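Local coordinates for protein peptidase S15/CocE/NonD (Thaumarchaeota archaeon SCGC AB-539-E09, PDB 4PF1) that probably cleaves amino-terminal residues from peptides as a serine aminopeptidase of the alpha/beta-hydrolase fold, related to X-Pro dipeptidyl-peptidases, at residues G292-Y300 with T452-D460; P325-A335 with F343-R352. All coordinates share one frame; numbering follows the deposited sequence.

Interaction 1: residues G292-Y300 with T452-D460; sequences GLFDQEDIY and TWGEWLVDD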
loop_
_atom_site.group_PDB
_atom_site.type_symbol
_atom_site.label_atom_id
_atom_site.label_comp_id
_atom_site.label_asym_id
_atom_site.label_seq_id
_atom_site.Cartn_x
_atom_site.Cartn_y
_atom_site.Cartn_z
ATOM N N GLY A 292 8.467 10.063 26.438
ATOM C CA GLY A 292 8.746 9.994 25.011
ATOM C C GLY A 292 9.157 11.331 24.438
ATOM O O GLY A 292 8.529 12.355 24.731
ATOM N N LEU A 293 10.203 11.328 23.595
ATOM C CA LEU A 293 10.736 12.532 22.937
ATOM C C LEU A 293 9.722 13.175 21.984
ATOM O O LEU A 293 9.743 14.394 21.804
ATOM C CB LEU A 293 12.026 12.200 22.149
ATOM C CG LEU A 293 13.314 11.988 22.967
ATOM C CD1 LEU A 293 14.408 11.375 22.102
ATOM C CD2 LEU A 293 13.820 13.303 23.563
ATOM N N PHE A 294 8.854 12.363 21.363
ATOM C CA PHE A 294 7.897 12.859 20.375
ATOM C C PHE A 294 6.439 12.638 20.818
ATOM O O PHE A 294 5.546 12.506 19.976
ATOM C CB PHE A 294 8.174 12.203 19.004
ATOM C CG PHE A 294 9.627 12.253 18.581
ATOM C CD1 PHE A 294 10.247 13.467 18.299
ATOM C CD2 PHE A 294 10.383 11.089 18.493
ATOM C CE1 PHE A 294 11.595 13.513 17.928
ATOM C CE2 PHE A 294 11.727 11.134 18.104
ATOM C CZ PHE A 294 12.326 12.347 17.830
ATOM N N ASP A 295 6.200 12.658 22.138
ATOM C CA ASP A 295 4.875 12.507 22.731
ATOM C C ASP A 295 3.975 13.693 22.338
ATOM O O ASP A 295 4.160 14.802 22.836
ATOM C CB ASP A 295 4.989 12.391 24.262
ATOM C CG ASP A 295 3.759 11.813 24.926
ATOM O OD1 ASP A 295 2.647 12.314 24.661
ATOM O OD2 ASP A 295 3.904 10.852 25.691
ATOM N N GLN A 296 2.994 13.444 21.444
ATOM C CA GLN A 296 2.084 14.464 20.914
ATOM C C GLN A 296 0.936 14.822 21.893
ATOM O O GLN A 296 0.075 15.642 21.550
ATOM C CB GLN A 296 1.520 14.008 19.545
ATOM C CG GLN A 296 0.412 12.927 19.608
ATOM C CD GLN A 296 0.881 11.501 19.843
ATOM O OE1 GLN A 296 2.056 11.225 20.107
ATOM N NE2 GLN A 296 -0.054 10.557 19.783
ATOM N N GLU A 297 0.933 14.239 23.112
ATOM C CA GLU A 297 -0.135 14.507 24.071
ATOM C C GLU A 297 0.382 14.978 25.433
ATOM O O GLU A 297 -0.172 15.933 25.982
ATOM C CB GLU A 297 -1.038 13.276 24.235
ATOM C CG GLU A 297 -1.916 13.020 23.016
ATOM C CD GLU A 297 -3.028 11.998 23.164
ATOM O OE1 GLU A 297 -3.663 11.670 22.135
ATOM O OE2 GLU A 297 -3.284 11.543 24.301
ATOM N N ASP A 298 1.416 14.316 25.988
ATOM C CA ASP A 298 1.961 14.667 27.312
ATOM C C ASP A 298 3.496 14.741 27.275
ATOM O O ASP A 298 4.178 13.933 27.913
ATOM C CB ASP A 298 1.483 13.655 28.376
ATOM C CG ASP A 298 -0.021 13.621 28.545
ATOM O OD1 ASP A 298 -0.554 14.489 29.253
ATOM O OD2 ASP A 298 -0.658 12.725 27.968
ATOM N N ILE A 299 4.034 15.730 26.532
ATOM C CA ILE A 299 5.480 15.929 26.339
ATOM C C ILE A 299 6.145 16.701 27.518
ATOM O O ILE A 299 7.376 16.734 27.611
ATOM C CB ILE A 299 5.728 16.645 24.973
ATOM C CG1 ILE A 299 7.113 16.300 24.389
ATOM C CG2 ILE A 299 5.469 18.164 25.043
ATOM C CD1 ILE A 299 7.164 16.248 22.888
ATOM N N TYR A 300 5.333 17.309 28.399
ATOM C CA TYR A 300 5.802 18.136 29.519
ATOM C C TYR A 300 5.975 17.329 30.819
ATOM O O TYR A 300 6.954 17.530 31.548
ATOM C CB TYR A 300 4.797 19.291 29.743
ATOM C CG TYR A 300 5.034 20.136 30.976
ATOM C CD1 TYR A 300 5.794 21.300 30.911
ATOM C CD2 TYR A 300 4.415 19.830 32.184
ATOM C CE1 TYR A 300 6.002 22.092 32.037
ATOM C CE2 TYR A 300 4.631 20.603 33.322
ATOM C CZ TYR A 300 5.418 21.739 33.243
ATOM O OH TYR A 300 5.599 22.529 34.349
ATOM N N THR A 452 -2.970 10.044 11.506
ATOM C CA THR A 452 -1.522 9.899 11.705
ATOM C C THR A 452 -1.048 10.881 12.807
ATOM O O THR A 452 0.117 11.291 12.815
ATOM C CB THR A 452 -0.756 10.089 10.377
ATOM O OG1 THR A 452 -0.990 11.408 9.871
ATOM C CG2 THR A 452 -1.109 9.025 9.330
ATOM N N TRP A 453 -1.966 11.224 13.749
ATOM C CA TRP A 453 -1.779 12.139 14.897
ATOM C C TRP A 453 -0.547 11.758 15.744
ATOM O O TRP A 453 0.128 12.642 16.285
ATOM C CB TRP A 453 -3.068 12.142 15.758
ATOM C CG TRP A 453 -2.932 12.570 17.196
ATOM C CD1 TRP A 453 -3.001 11.763 18.294
ATOM C CD2 TRP A 453 -2.911 13.918 17.692
ATOM N NE1 TRP A 453 -2.980 12.520 19.443
ATOM C CE2 TRP A 453 -2.902 13.845 19.104
ATOM C CE3 TRP A 453 -2.848 15.185 17.080
ATOM C CZ2 TRP A 453 -2.813 14.986 19.913
ATOM C CZ3 TRP A 453 -2.758 16.310 17.883
ATOM C CH2 TRP A 453 -2.747 16.206 19.281
ATOM N N GLY A 454 -0.268 10.456 15.825
ATOM C CA GLY A 454 0.866 9.921 16.567
ATOM C C GLY A 454 2.212 10.210 15.936
ATOM O O GLY A 454 3.236 10.130 16.612
ATOM N N GLU A 455 2.224 10.567 14.633
ATOM C CA GLU A 455 3.459 10.839 13.888
ATOM C C GLU A 455 3.697 12.344 13.653
ATOM O O GLU A 455 4.754 12.710 13.143
ATOM C CB GLU A 455 3.429 10.127 12.510
ATOM C CG GLU A 455 2.888 8.703 12.508
ATOM C CD GLU A 455 2.789 8.036 11.144
ATOM O OE1 GLU A 455 2.676 6.790 11.104
ATOM O OE2 GLU A 455 2.820 8.752 10.115
ATOM N N TRP A 456 2.723 13.202 14.004
ATOM C CA TRP A 456 2.726 14.633 13.684
ATOM C C TRP A 456 3.935 15.430 14.212
ATOM O O TRP A 456 4.378 16.342 13.516
ATOM C CB TRP A 456 1.388 15.289 14.082
ATOM C CG TRP A 456 1.372 16.198 15.281
ATOM C CD1 TRP A 456 0.839 15.914 16.505
ATOM C CD2 TRP A 456 1.654 17.606 15.286
ATOM N NE1 TRP A 456 0.843 17.040 17.297
ATOM C CE2 TRP A 456 1.356 18.090 16.579
ATOM C CE3 TRP A 456 2.179 18.499 14.334
ATOM C CZ2 TRP A 456 1.585 19.419 16.953
ATOM C CZ3 TRP A 456 2.403 19.816 14.705
ATOM C CH2 TRP A 456 2.100 20.267 15.996
ATOM N N LEU A 457 4.507 15.072 15.376
ATOM C CA LEU A 457 5.637 15.838 15.912
ATOM C C LEU A 457 6.954 15.651 15.118
ATOM O O LEU A 457 7.906 16.398 15.360
ATOM C CB LEU A 457 5.859 15.568 17.408
ATOM C CG LEU A 457 4.845 16.241 18.357
ATOM C CD1 LEU A 457 5.217 15.996 19.792
ATOM C CD2 LEU A 457 4.744 17.751 18.103
ATOM N N VAL A 458 6.993 14.711 14.145
ATOM C CA VAL A 458 8.170 14.530 13.283
ATOM C C VAL A 458 7.820 14.921 11.820
ATOM O O VAL A 458 8.587 14.627 10.902
ATOM C CB VAL A 458 8.839 13.120 13.384
ATOM C CG1 VAL A 458 9.359 12.860 14.791
ATOM C CG2 VAL A 458 7.902 12.003 12.928
ATOM N N ASP A 459 6.687 15.640 11.627
ATOM C CA ASP A 459 6.224 16.110 10.313
ATOM C C ASP A 459 7.263 16.976 9.602
ATOM O O ASP A 459 8.000 17.723 10.251
ATOM C CB ASP A 459 4.936 16.942 10.465
ATOM C CG ASP A 459 3.624 16.200 10.291
ATOM O OD1 ASP A 459 3.654 14.954 10.164
ATOM O OD2 ASP A 459 2.569 16.863 10.285
ATOM N N ASP A 460 7.278 16.908 8.261
ATOM C CA ASP A 460 8.112 17.760 7.425
ATOM C C ASP A 460 7.561 19.183 7.521
ATOM O O ASP A 460 6.359 19.392 7.357
ATOM C CB ASP A 460 8.126 17.236 5.970
ATOM C CG ASP A 460 8.898 18.080 4.972
ATOM O OD1 ASP A 460 9.889 18.733 5.380
ATOM O OD2 ASP A 460 8.551 18.045 3.776
HETATM O O HOH W 1 4.352 12.494 17.246
HETATM O O HOH W 2 0.813 17.794 20.066
#

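Interaction 2: residues P325-A335 with F343-R352; sequences PWNHGQGRRDA and FEGDTGGWFR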
loop_
_atom_site.group_PDB
_atom_site.type_symbol
_atom_site.label_atom_id
_atom_site.label_comp_id
_atom_site.label_asym_id
_atom_site.label_seq_id
_atom_site.Cartn_x
_atom_site.Cartn_y
_atom_site.Cartn_z
ATOM N N PRO A 325 12.657 7.288 22.088
ATOM C CA PRO A 325 12.267 8.009 20.856
ATOM C C PRO A 325 10.822 7.684 20.500
ATOM O O PRO A 325 10.530 7.116 19.439
ATOM C CB PRO A 325 13.250 7.453 19.825
ATOM C CG PRO A 325 13.458 6.024 20.260
ATOM C CD PRO A 325 13.322 6.003 21.773
ATOM N N TRP A 326 9.919 8.002 21.416
ATOM C CA TRP A 326 8.552 7.551 21.320
ATOM C C TRP A 326 7.540 8.647 21.220
ATOM O O TRP A 326 7.699 9.712 21.812
ATOM C CB TRP A 326 8.224 6.691 22.559
ATOM C CG TRP A 326 9.160 5.536 22.771
ATOM C CD1 TRP A 326 9.580 4.638 21.834
ATOM C CD2 TRP A 326 9.719 5.104 24.019
ATOM N NE1 TRP A 326 10.379 3.683 22.416
ATOM C CE2 TRP A 326 10.487 3.947 23.757
ATOM C CE3 TRP A 326 9.641 5.581 25.340
ATOM C CZ2 TRP A 326 11.204 3.280 24.760
ATOM C CZ3 TRP A 326 10.365 4.930 26.328
ATOM C CH2 TRP A 326 11.121 3.783 26.039
ATOM N N ASN A 327 6.437 8.343 20.530
ATOM C CA ASN A 327 5.263 9.185 20.526
ATOM C C ASN A 327 4.467 8.839 21.805
ATOM O O ASN A 327 4.985 8.111 22.659
ATOM C CB ASN A 327 4.442 9.006 19.231
ATOM C CG ASN A 327 3.789 7.656 19.017
ATOM O OD1 ASN A 327 3.681 6.822 19.913
ATOM N ND2 ASN A 327 3.263 7.446 17.827
ATOM N N HIS A 328 3.223 9.305 21.922
ATOM C CA HIS A 328 2.423 9.082 23.123
ATOM C C HIS A 328 2.269 7.588 23.571
ATOM O O HIS A 328 2.360 7.313 24.768
ATOM C CB HIS A 328 1.045 9.725 22.981
ATOM C CG HIS A 328 0.276 9.734 24.255
ATOM N ND1 HIS A 328 0.836 10.200 25.430
ATOM C CD2 HIS A 328 -0.975 9.295 24.509
ATOM C CE1 HIS A 328 -0.091 10.034 26.356
ATOM N NE2 HIS A 328 -1.201 9.503 25.844
ATOM N N GLY A 329 2.036 6.667 22.636
ATOM C CA GLY A 329 1.798 5.268 22.997
ATOM C C GLY A 329 2.902 4.258 22.728
ATOM O O GLY A 329 2.769 3.094 23.123
ATOM N N GLN A 330 4.010 4.686 22.089
ATOM C CA GLN A 330 5.109 3.795 21.671
ATOM C C GLN A 330 5.938 3.172 22.815
ATOM O O GLN A 330 6.547 2.114 22.614
ATOM C CB GLN A 330 6.028 4.498 20.687
ATOM C CG GLN A 330 5.584 4.286 19.250
ATOM C CD GLN A 330 6.460 4.994 18.253
ATOM O OE1 GLN A 330 6.982 6.088 18.499
ATOM N NE2 GLN A 330 6.600 4.399 17.085
ATOM N N GLY A 331 5.955 3.803 23.984
ATOM C CA GLY A 331 6.642 3.247 25.147
ATOM C C GLY A 331 5.927 2.011 25.676
ATOM O O GLY A 331 6.544 1.153 26.316
ATOM N N ARG A 332 4.614 1.891 25.356
ATOM C CA ARG A 332 3.731 0.805 25.793
ATOM C C ARG A 332 3.455 -0.226 24.671
ATOM O O ARG A 332 2.646 -1.138 24.859
ATOM C CB ARG A 332 2.409 1.394 26.311
ATOM C CG ARG A 332 2.562 2.186 27.599
ATOM C CD ARG A 332 1.322 2.998 27.896
ATOM N NE ARG A 332 1.332 4.279 27.190
ATOM C CZ ARG A 332 0.249 5.010 26.955
ATOM N NH1 ARG A 332 -0.944 4.594 27.364
ATOM N NH2 ARG A 332 0.349 6.166 26.315
ATOM N N ARG A 333 4.136 -0.092 23.519
ATOM C CA ARG A 333 3.983 -1.026 22.399
ATOM C C ARG A 333 5.307 -1.131 21.615
ATOM O O ARG A 333 6.370 -0.847 22.170
ATOM C CB ARG A 333 2.798 -0.610 21.479
ATOM C CG ARG A 333 2.951 0.751 20.775
ATOM C CD ARG A 333 1.873 0.948 19.720
ATOM N NE ARG A 333 1.965 2.254 19.060
ATOM C CZ ARG A 333 2.663 2.487 17.950
ATOM N NH1 ARG A 333 3.352 1.510 17.372
ATOM N NH2 ARG A 333 2.681 3.700 17.414
ATOM N N ASP A 334 5.237 -1.571 20.343
ATOM C CA ASP A 334 6.386 -1.658 19.448
ATOM C C ASP A 334 6.803 -0.256 18.997
ATOM O O ASP A 334 5.940 0.603 18.780
ATOM C CB ASP A 334 6.050 -2.533 18.229
ATOM C CG ASP A 334 4.880 -2.008 17.418
ATOM O OD1 ASP A 334 3.760 -1.932 17.972
ATOM O OD2 ASP A 334 5.097 -1.612 16.250
ATOM N N ALA A 335 8.115 -0.013 18.870
ATOM C CA ALA A 335 8.613 1.284 18.419
ATOM C C ALA A 335 9.907 1.134 17.615
ATOM O O ALA A 335 10.988 1.524 18.083
ATOM C CB ALA A 335 8.815 2.215 19.601
ATOM N N PHE A 343 14.452 3.618 13.935
ATOM C CA PHE A 343 15.264 3.421 15.135
ATOM C C PHE A 343 15.912 2.030 15.123
ATOM O O PHE A 343 15.524 1.176 14.320
ATOM C CB PHE A 343 14.411 3.649 16.406
ATOM C CG PHE A 343 13.573 4.916 16.366
ATOM C CD1 PHE A 343 14.160 6.153 16.100
ATOM C CD2 PHE A 343 12.199 4.869 16.574
ATOM C CE1 PHE A 343 13.384 7.315 16.033
ATOM C CE2 PHE A 343 11.424 6.033 16.508
ATOM C CZ PHE A 343 12.023 7.249 16.247
ATOM N N GLU A 344 16.940 1.823 15.962
ATOM C CA GLU A 344 17.672 0.558 15.985
ATOM C C GLU A 344 16.898 -0.519 16.756
ATOM O O GLU A 344 17.094 -0.698 17.962
ATOM C CB GLU A 344 19.092 0.748 16.546
ATOM C CG GLU A 344 20.075 1.287 15.520
ATOM C CD GLU A 344 20.460 0.302 14.432
ATOM O OE1 GLU A 344 21.314 -0.574 14.698
ATOM O OE2 GLU A 344 19.907 0.405 13.314
ATOM N N GLY A 345 16.013 -1.208 16.038
ATOM C CA GLY A 345 15.182 -2.277 16.578
ATOM C C GLY A 345 13.956 -1.774 17.306
ATOM O O GLY A 345 13.691 -0.566 17.328
ATOM N N ASP A 346 13.197 -2.701 17.911
ATOM C CA ASP A 346 12.007 -2.360 18.686
ATOM C C ASP A 346 12.434 -1.803 20.052
ATOM O O ASP A 346 12.597 -2.560 21.012
ATOM C CB ASP A 346 11.066 -3.585 18.825
ATOM C CG ASP A 346 9.824 -3.353 19.672
ATOM O OD1 ASP A 346 9.541 -2.182 20.005
ATOM O OD2 ASP A 346 9.151 -4.342 20.018
ATOM N N THR A 347 12.614 -0.468 20.120
ATOM C CA THR A 347 13.045 0.254 21.326
ATOM C C THR A 347 12.012 0.135 22.467
ATOM O O THR A 347 12.393 0.155 23.637
ATOM C CB THR A 347 13.322 1.729 20.994
ATOM O OG1 THR A 347 12.116 2.342 20.542
ATOM C CG2 THR A 347 14.419 1.900 19.951
ATOM N N GLY A 348 10.727 0.041 22.104
ATOM C CA GLY A 348 9.623 -0.103 23.048
ATOM C C GLY A 348 9.676 -1.442 23.751
ATOM O O GLY A 348 9.760 -1.501 24.983
ATOM N N GLY A 349 9.699 -2.510 22.951
ATOM C CA GLY A 349 9.834 -3.883 23.434
ATOM C C GLY A 349 11.145 -4.127 24.163
ATOM O O GLY A 349 11.174 -4.876 25.145
ATOM N N TRP A 350 12.245 -3.467 23.704
ATOM C CA TRP A 350 13.565 -3.577 24.342
ATOM C C TRP A 350 13.520 -3.007 25.759
ATOM O O TRP A 350 14.094 -3.599 26.669
ATOM C CB TRP A 350 14.661 -2.862 23.519
ATOM C CG TRP A 350 16.018 -2.905 24.169
ATOM C CD1 TRP A 350 16.946 -3.897 24.060
ATOM C CD2 TRP A 350 16.560 -1.948 25.095
ATOM N NE1 TRP A 350 18.033 -3.620 24.860
ATOM C CE2 TRP A 350 17.820 -2.431 25.509
ATOM C CE3 TRP A 350 16.098 -0.725 25.620
ATOM C CZ2 TRP A 350 18.633 -1.729 26.410
ATOM C CZ3 TRP A 350 16.897 -0.041 26.525
ATOM C CH2 TRP A 350 18.150 -0.537 26.904
ATOM N N PHE A 351 12.871 -1.838 25.934
ATOM C CA PHE A 351 12.762 -1.189 27.239
ATOM C C PHE A 351 11.961 -2.050 28.226
ATOM O O PHE A 351 12.387 -2.210 29.369
ATOM C CB PHE A 351 12.134 0.223 27.124
ATOM C CG PHE A 351 11.530 0.710 28.425
ATOM C CD1 PHE A 351 12.342 1.090 29.490
ATOM C CD2 PHE A 351 10.152 0.694 28.620
ATOM C CE1 PHE A 351 11.789 1.467 30.713
ATOM C CE2 PHE A 351 9.601 1.074 29.846
ATOM C CZ PHE A 351 10.423 1.459 30.882
ATOM N N ARG A 352 10.789 -2.554 27.807
ATOM C CA ARG A 352 9.920 -3.335 28.692
ATOM C C ARG A 352 10.564 -4.650 29.131
ATOM O O ARG A 352 10.506 -4.977 30.316
ATOM C CB ARG A 352 8.549 -3.589 28.051
ATOM C CG ARG A 352 7.669 -2.338 28.042
ATOM C CD ARG A 352 6.209 -2.612 27.676
ATOM N NE ARG A 352 6.057 -3.392 26.440
ATOM C CZ ARG A 352 6.160 -2.888 25.214
ATOM N NH1 ARG A 352 6.449 -1.604 25.037
ATOM N NH2 ARG A 352 5.999 -3.669 24.156
#

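Interaction 1: residues G292-Y300 with T452-D460
Phe294 meets the 452-460 loop with one face of its ring, over which Val458 CG1 sits 3.8 Å from the centroid in a CH-pi contact, while Leu293 CB covers the opposite face. A bridging water joins the loops: it donates to Phe294 O and Gly454 O and accepts from Leu457 N, so three backbone groups share it. Asp295 follows with its side chain turned from the contact; OD1 accepts from Glu297 N, an Asx turn, and from Asp298 N three residues on, which makes the wider Asx motif, and OD2 receives His328 ND1, an arrangement consistent with the acid of a Ser-His-Asp triad. Its carbonyl O lies 3.4 Å from Leu457 CD1. Gln296 makes the most extensive contact of this segment. With CG placed between backbone N and carbonyl carbon (chi1 76°) and the chain bent at chi2, CG lies over the five-membered ring of Trp453, 3.6 Å from its centroid, and NE2 comes 3.4 Å from Gly454 CA; OE1 accepts from His328 N. A second water accepts from Trp456 NE1 and donates to Gln296 O. Glu297, extended beyond CG, brings OE1 to the indole edge, where it takes the N-H of Trp453 NE1 on the anti lone pair, at 2.9 Å and 162°, close to the ring plane. An alanine in place of Trp453 is likely to leave Glu297 OE1 without this donor, its carboxylate freer to turn, and to strip the cover from Gln296 CG. Farther on, Ile299 CD1 meets Leu457 CD1 tip to tip at 3.7 Å. The pairing of one straight indole bond with apolar cover and bridging waters is consistent with the 452-460 loop packing on the residues beside the probable catalytic acid, while no bond from it reaches that carboxylate.

Interaction 2: residues P325-A335 with F343-R352
Thr347 OG1 is held between two polar partners from the 325-335 loop: it donates to Ala335 O at 2.8 Å, in the carbonyl plane and on a lone pair, and accepts from Trp326 NE1 at 2.9 Å, OG1 lying somewhat out of the indole plane. The torsion behind this, chi1 62°, puts OG1 between backbone N and carbonyl carbon. Ala335 O accepts a second hydrogen bond from Thr347 N, which comes from above the carbonyl plane, so both donors of one threonine converge on a single oxygen. Ala335 N is satisfied in turn by Asp346 OD1 at 2.8 Å. The same oxygen accepts from Gly349 N, the two donors reaching it from opposite faces of the carboxylate plane. Asp346 is thus the N-cap of helix 347-365, the helix reached from strand 319-324 through the His328 loop and the short strands 337-338 and 341-342 in this alpha/beta-hydrolase fold; that loop carries the probable triad histidine, hydrogen-bonded to Asp295 and Ser161. Close approach of the loop depends on Gly348, whose CA makes a CA-H...O contact with Arg333 O and where a side chain would run into that carbonyl. One turn along, Arg352 NH1 donates to two carbonyls, Gly331 O at 3.0 Å and Arg333 O at 3.0 Å, both near the guanidinium plane, the second bond the straighter at 166°. NH2 of this arginine forms a salt bridge with Asp92, which probably offsets its charge. Apolar contacts fill in around the polar ones. Pro325 CB lies over the centre of the Phe343 ring, 3.8 Å from its centroid, and Trp326 CH2 packs against Phe351 CB at 3.9 Å, the two rings obliquely inclined with their planes at 55°.

In the fold
Both contacts hold loops that follow neighbouring parallel strands of the central sheet, 287-292 and 319-324, and these loops also join each other, Phe294 N pairing with Trp326 O. They bring Asp295 and His328 together at the probable active site. Interaction 2 is the more buried, a local contact between segments close in sequence, and relies mainly on direct hydrogen bonds, most of them between side chains and backbone, about the first turns of a helix. Interaction 1 is only partly buried and joins distant parts of the chain across two family regions; one direct bond, bridging waters and side-chain packing carry it.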